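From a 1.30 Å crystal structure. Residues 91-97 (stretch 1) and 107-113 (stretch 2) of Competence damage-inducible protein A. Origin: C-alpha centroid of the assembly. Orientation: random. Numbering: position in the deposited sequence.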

# COMPACT_ATOMS: atom_id res chain seq x y z
N CYS A 91 -11.35 -8.93 -12.92
CA CYS A 91 -10.40 -8.93 -11.80
C CYS A 91 -10.57 -7.71 -10.92
O CYS A 91 -10.64 -7.85 -9.70
N VAL A 92 -10.64 -6.51 -11.50
CA VAL A 92 -10.79 -5.32 -10.65
C VAL A 92 -12.12 -5.34 -9.91
O VAL A 92 -12.21 -4.88 -8.77
N GLN A 93 -13.18 -5.88 -10.53
CA GLN A 93 -14.45 -6.06 -9.79
C GLN A 93 -14.22 -6.92 -8.55
O GLN A 93 -14.62 -6.55 -7.45
N GLU A 94 -13.59 -8.08 -8.73
CA GLU A 94 -13.39 -8.99 -7.61
C GLU A 94 -12.41 -8.42 -6.57
O GLU A 94 -12.61 -8.61 -5.36
N MET A 95 -11.37 -7.72 -7.04
CA MET A 95 -10.45 -7.05 -6.10
C MET A 95 -11.20 -6.04 -5.23
O MET A 95 -11.00 -5.99 -4.01
N SER A 96 -12.07 -5.24 -5.87
CA SER A 96 -12.79 -4.19 -5.15
C SER A 96 -13.73 -4.81 -4.12
O SER A 96 -13.84 -4.33 -3.01
N SER A 97 -14.41 -5.90 -4.50
CA SER A 97 -15.29 -6.57 -3.56
C SER A 97 -14.52 -7.17 -2.38
O SER A 97 -14.98 -7.08 -1.22
N ILE A 107 -16.54 2.58 0.40
CA ILE A 107 -16.05 2.71 -0.96
C ILE A 107 -14.72 1.99 -1.09
O ILE A 107 -13.85 2.16 -0.24
N ALA A 108 -14.57 1.22 -2.16
CA ALA A 108 -13.31 0.54 -2.49
C ALA A 108 -12.89 0.94 -3.90
O ALA A 108 -13.71 1.00 -4.82
N ILE A 109 -11.62 1.24 -4.06
CA ILE A 109 -11.00 1.38 -5.38
C ILE A 109 -10.04 0.24 -5.58
O ILE A 109 -9.21 -0.03 -4.69
N ALA A 110 -10.15 -0.41 -6.74
CA ALA A 110 -9.14 -1.36 -7.20
C ALA A 110 -8.55 -0.88 -8.51
O ALA A 110 -9.27 -0.37 -9.34
N VAL A 111 -7.25 -1.09 -8.67
CA VAL A 111 -6.51 -0.68 -9.86
C VAL A 111 -5.61 -1.85 -10.25
O VAL A 111 -4.87 -2.35 -9.43
N SER A 112 -5.66 -2.25 -11.51
CA SER A 112 -4.81 -3.32 -12.03
C SER A 112 -4.46 -3.03 -13.47
O SER A 112 -5.36 -2.84 -14.28
N GLY A 113 -3.17 -3.01 -13.79
CA GLY A 113 -2.72 -2.67 -15.12
C GLY A 113 -1.33 -3.15 -15.43
O GLY A 113 -0.70 -3.86 -14.63

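Which side chains face the contact? The helix and strand run at 141° to each other, their axes 7.1 Å apart at closest approach. Strand alternation turns Ala108, Ala110 and Ser112 toward the helix, while Ile109 and Val111 point away. From the helix, Cys91, Val92 and Met95 point toward the strand and Ser96 points sideways; Gln93, Glu94 and Ser97 point away.

What lets the backbones come so close? Ala110 is the centre: its methyl fits among Val92, Met95 and Ser96, with CB 3.6 Å from Val92 O and 3.6 Å from Met95 CB. Ala108 CB likewise lies 3.4 Å from Ser96 O. These short side chains let the CA atoms of Ser96 and Ala110 approach to 5.1 Å.

How do the longer side chains reach Ser112? Val92, chi1 m, places CG1 3.6 Å from Ser112 CB. Met95 is m, t, p: its extended chi2 carries SD to 4.1 Å from Ser112 CB, and the final turn leaves CE 4.0 Å from Val111 O.

Where do the serine hydroxyls go? No hydrogen bond crosses the interface. Ser96, chi1 p, turns OG back to its own helix, donating to Gln93 O at 2.9 Å. Ser112, chi1 t, has its OG hydrogen-bonded elsewhere in the structure.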

# COMPACT_ATOMS: atom_id res chain seq x y z
CB CYS A 91 -8.98 -9.01 -12.28
SG CYS A 91 -7.81 -9.06 -10.89
CB VAL A 92 -10.52 -3.96 -11.36
CG1 VAL A 92 -9.05 -3.81 -11.70
CG2 VAL A 92 -11.43 -3.71 -12.56
CB GLN A 93 -15.53 -6.69 -10.66
CG GLN A 93 -16.08 -5.76 -11.71
CD GLN A 93 -16.93 -6.45 -12.75
OE1 GLN A 93 -16.73 -7.63 -13.06
NE2 GLN A 93 -17.87 -5.71 -13.29
CB GLU A 94 -12.96 -10.37 -8.09
CG GLU A 94 -14.08 -11.10 -8.83
CD GLU A 94 -13.71 -12.50 -9.24
OE1 GLU A 94 -12.74 -13.03 -8.73
OE2 GLU A 94 -14.41 -13.12 -10.07
CB MET A 95 -9.33 -6.32 -6.85
CG MET A 95 -8.29 -7.21 -7.45
SD MET A 95 -7.07 -6.34 -8.46
CE MET A 95 -6.16 -5.45 -7.22
CB SER A 96 -13.52 -3.25 -6.11
OG SER A 96 -14.70 -3.81 -6.66
CB SER A 97 -16.09 -7.68 -4.26
OG SER A 97 -16.92 -7.13 -5.25
CB ILE A 107 -15.88 4.18 -1.39
CG1 ILE A 107 -17.24 4.91 -1.32
CG2 ILE A 107 -15.29 4.28 -2.79
CD1 ILE A 107 -17.13 6.41 -1.14
CB ALA A 108 -13.47 -0.99 -2.40
CB ILE A 109 -10.27 2.72 -5.54
CG1 ILE A 109 -11.25 3.87 -5.33
CG2 ILE A 109 -9.59 2.77 -6.88
CD1 ILE A 109 -10.62 5.24 -5.33
CB ALA A 110 -9.71 -2.77 -7.35
CB VAL A 111 -5.66 0.57 -9.59
CG1 VAL A 111 -4.98 1.03 -10.86
CG2 VAL A 111 -6.49 1.69 -8.99
CB SER A 112 -5.52 -4.66 -11.91
OG SER A 112 -4.66 -5.71 -12.28